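Local coordinates for vitamin B12-binding protein (Vibrio cholerae O395, PDB 5YSC) that binds vitamin B12 in the periplasm and probably delivers it to the BtuC subunit of the BtuCDF ABC importer, at residues Ile167-Gln171 with Asn186-Ser191; Phe158-Glu163 with Gly221-Arg225; Gln207-Ile211 with Glu230-Val234. All blocks are in the same frame, centred on the assembly; numbering follows the deposited sequence.

Interaction 1 of 3, residues Ile167-Gln171 with Asn186-Ser191; sequences ITLAQ and NIFADS
Residues 167-171 run extended from Thr168 to Ala170, leaving strand 166-167, until Gln171 turns to positive phi (59°, psi 24°). Facing them, Asn186 at the end of strand 184-186, an edge strand of the parallel sheet in the C-terminal lobe, opens a type I beta turn closed by Ala189 N to Asn186 O (3.2 Å); Asp190 centres an inverse gamma turn. The backbones come closest at Ala170 and Ala189, whose CA atoms lie 4.3 Å apart, and Gln171 N donates there to Ala189 O (2.9 Å). Asn186, with chi1 t, uses both ends of its amide: OD1 accepts from Phe188 N at 3.0 Å, an Asx turn, while ND2 donates to Leu169 O at 2.9 Å. The side chain of Leu169 lies about 7 Å from bound cyanocobalamin. A water gives one hydrogen bond to Asn186 OD1 (2.8 Å) and another to Thr168 OG1 (2.6 Å), a hydroxyl also hydrogen-bonded to Tyr159 O. Gln171 (chi1 m, chi2 t) reaches back so that NE2 meets Ser191 O at 2.9 Å, and Ser191 OG donates to Phe188 O (2.7 Å). Ala170 CB fits against Phe188 O (3.2 Å) and Ser191 CB (3.6 Å). Phe188, chi1 m, brings CD2 to within 3.9 Å of Thr168 CG2 and packs on Val203 of helix 200-206. Amides answering carbonyls in all three direct hydrogen bonds thus hold together two loops that lack regular pairing.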
ATOM      1  N   ILE A 167       3.621  -3.165 -15.379  1.00 25.15           N
ATOM      2  CA  ILE A 167       2.951  -2.013 -14.782  1.00 20.32           C
ATOM      3  C   ILE A 167       3.842  -1.470 -13.681  1.00 19.95           C
ATOM      4  O   ILE A 167       4.436  -2.237 -12.912  1.00 19.25           O
ATOM      5  CB  ILE A 167       1.569  -2.382 -14.203  1.00 22.56           C
ATOM      6  CG1 ILE A 167       0.722  -3.133 -15.218  1.00 25.89           C
ATOM      7  CG2 ILE A 167       0.844  -1.149 -13.727  1.00 19.72           C
ATOM      8  CD1 ILE A 167       0.424  -2.354 -16.427  1.00 28.82           C
ATOM      9  N   THR A 168       3.936  -0.154 -13.610  1.00 20.44           N
ATOM     10  CA  THR A 168       4.745   0.508 -12.602  1.00 22.70           C
ATOM     11  C   THR A 168       3.895   1.628 -12.016  1.00 19.92           C
ATOM     12  O   THR A 168       2.675   1.690 -12.217  1.00 20.26           O
ATOM     13  CB  THR A 168       6.083   0.991 -13.204  1.00 22.08           C
ATOM     14  OG1 THR A 168       6.964   1.438 -12.158  1.00 21.21           O
ATOM     15  CG2 THR A 168       5.894   2.159 -14.183  1.00 23.20           C
ATOM     16  N   LEU A 169       4.537   2.501 -11.263  1.00 18.16           N
ATOM     17  CA  LEU A 169       3.891   3.583 -10.549  1.00 16.55           C
ATOM     18  C   LEU A 169       4.442   4.906 -11.046  1.00 18.12           C
ATOM     19  O   LEU A 169       5.530   4.961 -11.633  1.00 19.13           O
ATOM     20  CB  LEU A 169       4.104   3.472  -9.035  1.00 16.24           C
ATOM     21  CG  LEU A 169       5.436   3.884  -8.389  1.00 15.61           C
ATOM     22  CD1 LEU A 169       5.342   3.715  -6.870  1.00 14.87           C
ATOM     23  CD2 LEU A 169       6.596   3.083  -8.938  1.00 17.86           C
ATOM     24  N   ALA A 170       3.719   5.983 -10.734  1.00 18.05           N
ATOM     25  CA  ALA A 170       4.044   7.314 -11.239  1.00 19.72           C
ATOM     26  C   ALA A 170       3.281   8.381 -10.458  1.00 22.07           C
ATOM     27  O   ALA A 170       2.438   8.082  -9.609  1.00 21.78           O
ATOM     28  CB  ALA A 170       3.718   7.410 -12.739  1.00 22.67           C
ATOM     29  N   GLN A 171       3.617   9.636 -10.725  1.00 21.43           N
ATOM     30  CA  GLN A 171       2.874  10.784 -10.216  1.00 24.31           C
ATOM     31  C   GLN A 171       2.794  10.844  -8.700  1.00 26.11           C
ATOM     32  O   GLN A 171       1.883  11.490  -8.150  1.00 23.72           O
ATOM     33  CB  GLN A 171       1.451  10.824 -10.796  1.00 25.10           C
ATOM     34  CG  GLN A 171       1.410  10.839 -12.291  1.00 29.61           C
ATOM     35  CD  GLN A 171       0.007  11.023 -12.815  1.00 32.76           C
ATOM     36  OE1 GLN A 171      -0.956  11.084 -12.049  1.00 31.27           O
ATOM     37  NE2 GLN A 171      -0.119  11.101 -14.127  1.00 32.78           N
ATOM     38  N   ASN A 186      11.834   7.761  -8.413  1.00 19.41           N
ATOM     39  CA  ASN A 186      11.155   6.910  -9.375  1.00 18.30           C
ATOM     40  C   ASN A 186      11.484   7.331 -10.797  1.00 20.69           C
ATOM     41  O   ASN A 186      11.249   8.483 -11.158  1.00 21.15           O
ATOM     42  CB  ASN A 186       9.648   6.993  -9.125  1.00 18.51           C
ATOM     43  CG  ASN A 186       8.844   6.208 -10.112  1.00 18.25           C
ATOM     44  OD1 ASN A 186       9.351   5.335 -10.813  1.00 17.07           O
ATOM     45  ND2 ASN A 186       7.551   6.489 -10.147  1.00 15.94           N
ATOM     46  N   ILE A 187      11.981   6.398 -11.618  1.00 21.58           N
ATOM     47  CA  ILE A 187      12.368   6.737 -12.998  1.00 23.76           C
ATOM     48  C   ILE A 187      11.155   7.071 -13.846  1.00 26.92           C
ATOM     49  O   ILE A 187      11.283   7.711 -14.900  1.00 29.10           O
ATOM     50  CB  ILE A 187      13.160   5.600 -13.690  1.00 25.68           C
ATOM     51  CG1 ILE A 187      12.379   4.273 -13.682  1.00 25.08           C
ATOM     52  CG2 ILE A 187      14.539   5.435 -13.056  1.00 25.82           C
ATOM     53  CD1 ILE A 187      12.957   3.199 -14.651  1.00 26.81           C
ATOM     54  N   PHE A 188       9.971   6.625 -13.445  1.00 20.05           N
ATOM     55  CA  PHE A 188       8.759   6.881 -14.208  1.00 22.17           C
ATOM     56  C   PHE A 188       7.856   7.900 -13.521  1.00 21.37           C
ATOM     57  O   PHE A 188       6.660   7.965 -13.812  1.00 22.39           O
ATOM     58  CB  PHE A 188       8.030   5.568 -14.464  1.00 19.74           C
ATOM     59  CG  PHE A 188       8.676   4.716 -15.528  1.00 22.44           C
ATOM     60  CD1 PHE A 188       8.597   5.099 -16.865  1.00 23.70           C
ATOM     61  CD2 PHE A 188       9.353   3.551 -15.210  1.00 22.14           C
ATOM     62  CE1 PHE A 188       9.186   4.328 -17.873  1.00 26.62           C
ATOM     63  CE2 PHE A 188       9.946   2.766 -16.199  1.00 23.37           C
ATOM     64  CZ  PHE A 188       9.864   3.149 -17.538  1.00 26.73           C
ATOM     65  N   ALA A 189       8.424   8.734 -12.660  1.00 20.95           N
ATOM     66  CA  ALA A 189       7.623   9.665 -11.884  1.00 19.56           C
ATOM     67  C   ALA A 189       6.768  10.532 -12.794  1.00 22.92           C
ATOM     68  O   ALA A 189       5.580  10.746 -12.533  1.00 21.93           O
ATOM     69  CB  ALA A 189       8.527  10.545 -11.031  1.00 23.67           C
ATOM     70  N   ASP A 190       7.370  11.039 -13.866  1.00 24.28           N
ATOM     71  CA  ASP A 190       6.678  11.939 -14.798  1.00 26.75           C
ATOM     72  C   ASP A 190       6.031  11.133 -15.919  1.00 28.55           C
ATOM     73  O   ASP A 190       6.460  11.158 -17.068  1.00 46.62           O
ATOM     74  CB  ASP A 190       7.650  12.964 -15.370  1.00 37.37           C
ATOM     75  CG  ASP A 190       8.305  13.802 -14.300  1.00 45.83           C
ATOM     76  OD1 ASP A 190       7.636  14.039 -13.261  1.00 46.91           O
ATOM     77  OD2 ASP A 190       9.483  14.209 -14.499  1.00 51.46           O
ATOM     78  N   SER A 191       4.974  10.407 -15.563  1.00 28.58           N
ATOM     79  CA  SER A 191       4.130   9.718 -16.526  1.00 30.46           C
ATOM     80  C   SER A 191       2.745  10.357 -16.553  1.00 32.08           C
ATOM     81  O   SER A 191       2.316  11.040 -15.614  1.00 31.82           O
ATOM     82  CB  SER A 191       3.990   8.223 -16.213  1.00 29.61           C
ATOM     83  OG  SER A 191       5.256   7.593 -16.128  1.00 28.50           O
TER
HETATM   84  O   HOH W   1       9.177   2.593 -11.374  1.00 20.25           O

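Interaction 2 of 3, residues Phe158-Glu163 with Gly221-Arg225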
ATOM      1  N   PHE A 158      13.495   1.593 -10.342  1.00 17.88           N
ATOM      2  CA  PHE A 158      12.328   1.096 -11.040  1.00 18.53           C
ATOM      3  C   PHE A 158      11.620   0.110 -10.124  1.00 16.62           C
ATOM      4  O   PHE A 158      12.266  -0.813  -9.622  1.00 16.86           O
ATOM      5  CB  PHE A 158      12.793   0.425 -12.322  1.00 19.99           C
ATOM      6  CG  PHE A 158      11.718  -0.300 -13.055  1.00 21.14           C
ATOM      7  CD1 PHE A 158      10.508   0.319 -13.334  1.00 22.17           C
ATOM      8  CD2 PHE A 158      11.913  -1.605 -13.483  1.00 18.68           C
ATOM      9  CE1 PHE A 158       9.520  -0.348 -14.035  1.00 21.18           C
ATOM     10  CE2 PHE A 158      10.921  -2.280 -14.148  1.00 23.52           C
ATOM     11  CZ  PHE A 158       9.715  -1.649 -14.419  1.00 21.77           C
ATOM     12  N   TYR A 159      10.307   0.294  -9.893  1.00 17.23           N
ATOM     13  CA  TYR A 159       9.505  -0.691  -9.155  1.00 16.21           C
ATOM     14  C   TYR A 159       8.422  -1.273 -10.036  1.00 18.53           C
ATOM     15  O   TYR A 159       7.484  -0.566 -10.437  1.00 18.98           O
ATOM     16  CB  TYR A 159       8.868  -0.090  -7.897  1.00 15.91           C
ATOM     17  CG  TYR A 159       7.963  -1.087  -7.173  1.00 16.34           C
ATOM     18  CD1 TYR A 159       8.382  -2.382  -6.922  1.00 15.71           C
ATOM     19  CD2 TYR A 159       6.698  -0.728  -6.774  1.00 16.08           C
ATOM     20  CE1 TYR A 159       7.562  -3.294  -6.281  1.00 15.54           C
ATOM     21  CE2 TYR A 159       5.863  -1.615  -6.115  1.00 14.72           C
ATOM     22  CZ  TYR A 159       6.294  -2.896  -5.886  1.00 17.57           C
ATOM     23  OH  TYR A 159       5.464  -3.785  -5.245  1.00 18.18           O
ATOM     24  N   GLN A 160       8.556  -2.564 -10.285  1.00 19.86           N
ATOM     25  CA  GLN A 160       7.669  -3.364 -11.102  1.00 25.87           C
ATOM     26  C   GLN A 160       6.544  -4.000 -10.271  1.00 22.82           C
ATOM     27  O   GLN A 160       6.812  -4.763  -9.341  1.00 21.58           O
ATOM     28  CB  GLN A 160       8.548  -4.450 -11.726  1.00 30.77           C
ATOM     29  CG  GLN A 160       8.028  -5.039 -12.927  1.00 33.55           C
ATOM     30  CD  GLN A 160       9.072  -5.882 -13.591  1.00 31.39           C
ATOM     31  OE1 GLN A 160      10.209  -6.042 -13.092  1.00 29.90           O
ATOM     32  NE2 GLN A 160       8.714  -6.409 -14.737  1.00 36.99           N
ATOM     33  N   LEU A 161       5.291  -3.731 -10.637  1.00 22.09           N
ATOM     34  CA  LEU A 161       4.152  -4.419 -10.035  1.00 20.54           C
ATOM     35  C   LEU A 161       3.857  -5.776 -10.674  1.00 25.04           C
ATOM     36  O   LEU A 161       3.207  -6.624 -10.047  1.00 22.70           O
ATOM     37  CB  LEU A 161       2.902  -3.548 -10.146  1.00 22.91           C
ATOM     38  CG  LEU A 161       2.881  -2.272  -9.333  1.00 24.56           C
ATOM     39  CD1 LEU A 161       1.597  -1.558  -9.642  1.00 27.71           C
ATOM     40  CD2 LEU A 161       2.940  -2.569  -7.822  1.00 20.17           C
ATOM     41  N   SER A 162       4.301  -5.988 -11.907  1.00 26.04           N
ATOM     42  CA  SER A 162       4.107  -7.242 -12.619  1.00 28.57           C
ATOM     43  C   SER A 162       5.169  -7.324 -13.703  1.00 30.51           C
ATOM     44  O   SER A 162       5.738  -6.311 -14.106  1.00 29.15           O
ATOM     45  CB  SER A 162       2.708  -7.338 -13.227  1.00 29.38           C
ATOM     46  OG  SER A 162       2.345  -6.126 -13.876  1.00 30.00           O
ATOM     47  N   GLU A 163       5.447  -8.547 -14.154  1.00 33.34           N
ATOM     48  CA  GLU A 163       6.341  -8.726 -15.301  1.00 33.85           C
ATOM     49  C   GLU A 163       5.562  -8.727 -16.621  1.00 34.38           C
ATOM     50  O   GLU A 163       6.067  -8.197 -17.626  1.00 34.84           O
ATOM     51  CB  GLU A 163       7.182 -10.008 -15.135  1.00 35.58           C
ATOM     52  CG  GLU A 163       8.471  -9.809 -14.280  1.00 35.94           C
ATOM     53  CD  GLU A 163       9.392 -11.029 -14.205  1.00 36.95           C
ATOM     54  OE1 GLU A 163       8.982 -12.143 -14.595  1.00 38.51           O
ATOM     55  OE2 GLU A 163      10.540 -10.873 -13.726  1.00 33.22           O
ATOM     56  N   GLY A 221      13.234 -16.748 -11.709  1.00 34.89           N
ATOM     57  CA  GLY A 221      14.213 -16.158 -12.610  1.00 39.54           C
ATOM     58  C   GLY A 221      13.645 -14.885 -13.193  1.00 37.07           C
ATOM     59  O   GLY A 221      12.689 -14.934 -13.971  1.00 36.43           O
ATOM     60  N   HIS A 222      14.194 -13.739 -12.808  1.00 31.85           N
ATOM     61  CA  HIS A 222      13.525 -12.504 -13.174  1.00 34.36           C
ATOM     62  C   HIS A 222      13.886 -12.105 -14.603  1.00 34.57           C
ATOM     63  O   HIS A 222      14.903 -12.530 -15.173  1.00 33.38           O
ATOM     64  CB  HIS A 222      13.846 -11.373 -12.193  1.00 30.59           C
ATOM     65  CG  HIS A 222      15.267 -10.922 -12.223  1.00 27.36           C
ATOM     66  ND1 HIS A 222      15.755 -10.066 -13.184  1.00 25.59           N
ATOM     67  CD2 HIS A 222      16.298 -11.177 -11.385  1.00 27.68           C
ATOM     68  CE1 HIS A 222      17.032  -9.826 -12.947  1.00 27.50           C
ATOM     69  NE2 HIS A 222      17.386 -10.488 -11.859  1.00 28.40           N
ATOM     70  N   MET A 223      13.017 -11.286 -15.183  1.00 30.05           N
ATOM     71  CA  MET A 223      13.079 -11.030 -16.611  1.00 29.85           C
ATOM     72  C   MET A 223      14.291 -10.203 -17.012  1.00 31.73           C
ATOM     73  O   MET A 223      14.592 -10.124 -18.212  1.00 31.23           O
ATOM     74  CB  MET A 223      11.811 -10.314 -17.062  1.00 30.20           C
ATOM     75  CG  MET A 223      11.608  -8.962 -16.373  1.00 33.59           C
ATOM     76  SD  MET A 223      10.085  -8.104 -16.852  1.00 30.93           S
ATOM     77  CE  MET A 223      10.441  -7.828 -18.591  1.00 33.57           C
ATOM     78  N   TRP A 224      14.994  -9.595 -16.059  1.00 28.85           N
ATOM     79  CA  TRP A 224      16.062  -8.663 -16.403  1.00 29.86           C
ATOM     80  C   TRP A 224      17.427  -9.339 -16.461  1.00 28.36           C
ATOM     81  O   TRP A 224      18.403  -8.682 -16.832  1.00 30.07           O
ATOM     82  CB  TRP A 224      16.070  -7.482 -15.415  1.00 26.52           C
ATOM     83  CG  TRP A 224      14.719  -6.804 -15.351  1.00 27.43           C
ATOM     84  CD1 TRP A 224      13.805  -6.872 -14.331  1.00 27.14           C
ATOM     85  CD2 TRP A 224      14.108  -6.002 -16.380  1.00 27.35           C
ATOM     86  NE1 TRP A 224      12.677  -6.152 -14.655  1.00 28.69           N
ATOM     87  CE2 TRP A 224      12.832  -5.620 -15.908  1.00 26.40           C
ATOM     88  CE3 TRP A 224      14.510  -5.579 -17.644  1.00 31.43           C
ATOM     89  CZ2 TRP A 224      11.977  -4.811 -16.646  1.00 26.95           C
ATOM     90  CZ3 TRP A 224      13.641  -4.772 -18.385  1.00 34.64           C
ATOM     91  CH2 TRP A 224      12.393  -4.408 -17.879  1.00 29.69           C
ATOM     92  N   ARG A 225      17.509 -10.634 -16.133  1.00 25.33           N
ATOM     93  CA  ARG A 225      18.769 -11.361 -16.291  1.00 26.89           C
ATOM     94  C   ARG A 225      19.198 -11.390 -17.751  1.00 29.92           C
ATOM     95  O   ARG A 225      20.374 -11.183 -18.072  1.00 31.30           O
ATOM     96  CB  ARG A 225      18.616 -12.781 -15.765  1.00 26.98           C
ATOM     97  CG  ARG A 225      18.319 -12.875 -14.288  1.00 24.83           C
ATOM     98  CD  ARG A 225      17.872 -14.265 -13.921  1.00 26.84           C
ATOM     99  NE  ARG A 225      16.801 -14.703 -14.811  1.00 30.37           N
ATOM    100  CZ  ARG A 225      16.691 -15.923 -15.332  1.00 32.51           C
ATOM    101  NH1 ARG A 225      17.601 -16.858 -15.056  1.00 33.50           N
ATOM    102  NH2 ARG A 225      15.672 -16.214 -16.137  1.00 32.93           N
TER
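The Phe158 ring meets the six-membered ring of Trp224 obliquely: CE2 of Phe158 comes within 3.7 Å of Trp224 CZ2, the centroids are 6.0 Å apart and the planes stand at 86°. Beside this apolar meeting, Gln160 serves as the polar bridge. Its extended t,t side chain brings OE1 to the edge of the indole, where Trp224 NE1 donates to it at 2.9 Å, nearly straight; this gives the buried indole nitrogen an acceptor. The other end of the same amide, Gln160 NE2, makes a weak hydrogen bond to Met223 SD (3.0 Å). Glu163 reaches across, its OE2 accepting from Met223 N at 2.9 Å. That amide lies inside the type I turn from His222 to Arg225, braced by Trp224 N to His222 ND1 (3.0 Å). Gly221, with phi 92°, lets the chain leave helix 215-220 just before the turn. Leu161, on the same segment as Phe158, touches cyanocobalamin. The turn packs beside the C-terminal part of strand 155-159 in the parallel sheet of this binding protein's C-terminal lobe: Trp224 rests on Ile211 of the adjacent strand 210-213 and, with Phe158, on Val203 of helix 200-206, while Met223 packs on Ile166 and Ile200.

Interaction 3 of 3, residues Gln207-Ile211 with Glu230-Val234; sequences QPQVI and ELSAV
Ala233 CB, at the centre of the contact, sits 3.4 Å from Pro208 O, 3.3 Å from Gln209 O and 4.1 Å from Ile211 CG1. Gln207 leaves helix 200-206 with phi 62° and psi 51°, and strand 210-213 begins at Val210. Opposite, Leu231 is the N-cap residue of helix 232-235. CA atoms pair at 6.3 Å for Gln207 with Leu231 and 5.0 Å for Gln209 with Ala233. The Gln207 side chain (chi1 t, chi2 p) swings over the backbone of Glu230 to Ser232. In this alpha/beta fold, helix 232-235 leads into strand 239-241, parallel neighbour of 210-213, so the contact lies in the beta-alpha-beta connection between them. Ile211 (m,t) points CD1 at Leu231 CD1 (4.1 Å); Leu231, likewise m,t, sets CD2 4.2 Å from Pro208 CD. Ser232, chi1 p, shares a water through OG (3.0 Å) with Gln209 O (2.7 Å). A second water donates to Pro208 O at 2.6 Å and accepts from Ala233 N at 2.9 Å.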
ATOM      1  N   GLN A 207      17.697   3.207 -17.553  1.00 34.29           N
ATOM      2  CA  GLN A 207      18.921   2.904 -16.811  1.00 31.29           C
ATOM      3  C   GLN A 207      18.748   3.009 -15.295  1.00 29.81           C
ATOM      4  O   GLN A 207      19.570   3.636 -14.621  1.00 30.64           O
ATOM      5  CB  GLN A 207      20.050   3.847 -17.262  1.00 41.25           C
ATOM      6  CG  GLN A 207      21.444   3.253 -17.136  1.00 46.25           C
ATOM      7  CD  GLN A 207      21.592   2.009 -17.976  1.00 51.93           C
ATOM      8  OE1 GLN A 207      20.781   1.756 -18.874  1.00 52.26           O
ATOM      9  NE2 GLN A 207      22.604   1.202 -17.670  1.00 53.98           N
ATOM     10  N   PRO A 208      17.738   2.365 -14.713  1.00 26.03           N
ATOM     11  CA  PRO A 208      17.574   2.433 -13.258  1.00 22.72           C
ATOM     12  C   PRO A 208      18.791   1.880 -12.536  1.00 23.96           C
ATOM     13  O   PRO A 208      19.370   0.882 -12.947  1.00 25.85           O
ATOM     14  CB  PRO A 208      16.335   1.570 -12.998  1.00 21.67           C
ATOM     15  CG  PRO A 208      16.289   0.630 -14.161  1.00 24.46           C
ATOM     16  CD  PRO A 208      16.808   1.417 -15.338  1.00 29.24           C
ATOM     17  N   GLN A 209      19.150   2.510 -11.429  1.00 21.41           N
ATOM     18  CA  GLN A 209      20.232   1.991 -10.589  1.00 23.01           C
ATOM     19  C   GLN A 209      19.812   0.722  -9.850  1.00 21.64           C
ATOM     20  O   GLN A 209      20.637  -0.178  -9.645  1.00 21.30           O
ATOM     21  CB  GLN A 209      20.660   3.062  -9.594  1.00 23.66           C
ATOM     22  CG  GLN A 209      21.474   4.175 -10.235  1.00 25.50           C
ATOM     23  CD  GLN A 209      21.712   5.299  -9.278  1.00 26.30           C
ATOM     24  OE1 GLN A 209      20.832   6.125  -9.029  1.00 25.44           O
ATOM     25  NE2 GLN A 209      22.902   5.330  -8.704  1.00 27.86           N
ATOM     26  N   VAL A 210      18.533   0.634  -9.484  1.00 21.99           N
ATOM     27  CA  VAL A 210      17.959  -0.485  -8.744  1.00 19.38           C
ATOM     28  C   VAL A 210      16.647  -0.864  -9.418  1.00 19.90           C
ATOM     29  O   VAL A 210      15.888   0.019  -9.833  1.00 18.76           O
ATOM     30  CB  VAL A 210      17.692  -0.108  -7.277  1.00 19.62           C
ATOM     31  CG1 VAL A 210      17.038  -1.278  -6.590  1.00 18.38           C
ATOM     32  CG2 VAL A 210      18.964   0.289  -6.555  1.00 17.43           C
ATOM     33  N   ILE A 211      16.386  -2.168  -9.541  1.00 16.98           N
ATOM     34  CA  ILE A 211      15.080  -2.688  -9.943  1.00 16.69           C
ATOM     35  C   ILE A 211      14.462  -3.442  -8.769  1.00 15.66           C
ATOM     36  O   ILE A 211      15.074  -4.366  -8.227  1.00 15.61           O
ATOM     37  CB  ILE A 211      15.194  -3.594 -11.173  1.00 17.56           C
ATOM     38  CG1 ILE A 211      15.634  -2.740 -12.377  1.00 19.45           C
ATOM     39  CG2 ILE A 211      13.859  -4.247 -11.457  1.00 17.14           C
ATOM     40  CD1 ILE A 211      16.014  -3.533 -13.620  1.00 21.31           C
ATOM     41  N   GLU A 230      22.889  -4.558 -20.747  1.00 35.66           N
ATOM     42  CA  GLU A 230      22.299  -3.229 -20.907  1.00 40.68           C
ATOM     43  C   GLU A 230      21.835  -2.604 -19.598  1.00 33.97           C
ATOM     44  O   GLU A 230      21.458  -1.429 -19.601  1.00 37.30           O
ATOM     45  CB  GLU A 230      21.112  -3.253 -21.885  1.00 42.06           C
ATOM     46  CG  GLU A 230      20.371  -4.539 -22.003  1.00 43.03           C
ATOM     47  CD  GLU A 230      21.131  -5.590 -22.822  1.00 47.22           C
ATOM     48  OE1 GLU A 230      21.638  -5.280 -23.920  1.00 53.27           O
ATOM     49  OE2 GLU A 230      21.235  -6.731 -22.344  1.00 45.83           O
ATOM     50  N   LEU A 231      21.840  -3.349 -18.495  1.00 31.73           N
ATOM     51  CA  LEU A 231      21.349  -2.855 -17.208  1.00 28.49           C
ATOM     52  C   LEU A 231      22.409  -2.941 -16.118  1.00 31.73           C
ATOM     53  O   LEU A 231      22.745  -4.036 -15.659  1.00 32.72           O
ATOM     54  CB  LEU A 231      20.107  -3.633 -16.802  1.00 28.81           C
ATOM     55  CG  LEU A 231      18.863  -3.272 -17.619  1.00 29.86           C
ATOM     56  CD1 LEU A 231      17.737  -4.195 -17.289  1.00 27.33           C
ATOM     57  CD2 LEU A 231      18.416  -1.822 -17.379  1.00 26.77           C
ATOM     58  N   SER A 232      22.906  -1.782 -15.680  1.00 33.78           N
ATOM     59  CA  SER A 232      23.836  -1.757 -14.556  1.00 35.72           C
ATOM     60  C   SER A 232      23.194  -2.310 -13.286  1.00 32.52           C
ATOM     61  O   SER A 232      23.868  -2.943 -12.461  1.00 37.04           O
ATOM     62  CB  SER A 232      24.337  -0.331 -14.310  1.00 40.26           C
ATOM     63  OG  SER A 232      23.298   0.510 -13.830  1.00 37.82           O
ATOM     64  N   ALA A 233      21.895  -2.089 -13.112  1.00 28.98           N
ATOM     65  CA  ALA A 233      21.215  -2.716 -11.981  1.00 23.11           C
ATOM     66  C   ALA A 233      21.414  -4.224 -11.974  1.00 25.90           C
ATOM     67  O   ALA A 233      21.525  -4.815 -10.905  1.00 24.35           O
ATOM     68  CB  ALA A 233      19.726  -2.366 -11.981  1.00 24.84           C
ATOM     69  N   VAL A 234      21.458  -4.877 -13.135  1.00 22.14           N
ATOM     70  CA  VAL A 234      21.644  -6.321 -13.130  1.00 22.30           C
ATOM     71  C   VAL A 234      23.112  -6.664 -12.884  1.00 25.18           C
ATOM     72  O   VAL A 234      23.421  -7.545 -12.073  1.00 24.63           O
ATOM     73  CB  VAL A 234      21.115  -6.938 -14.437  1.00 23.03           C
ATOM     74  CG1 VAL A 234      21.303  -8.454 -14.446  1.00 25.10           C
ATOM     75  CG2 VAL A 234      19.647  -6.594 -14.595  1.00 23.79           C
TER
HETATM   76  O   HOH W   2      20.416  -0.407 -15.010  1.00 29.15           O
HETATM   77  O   HOH W   3      23.068   0.217 -10.827  1.00 24.79           O

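In the fold
From the N terminus, the first of these segments reached is 158-163, at the end of strand 155-159. Interaction 1 then closes a short loop through helix 176-181 and strand 184-186, lying wholly within the longer loop that interaction 2 completes at 221-225. Interaction 3 opens before that closure, at 207-211, and closes after it at 230-234, so interactions 2 and 3 cross, whereas interactions 1 and 3 follow in series. Strands 155-159 and 210-213 are sheet neighbours, joined by Phe158 N to Val210 O (2.9 Å). Trp224 packs on Leu231, and Ile187 reaches both Phe158 and Pro208, linking the three contacts around one parallel four-stranded sheet.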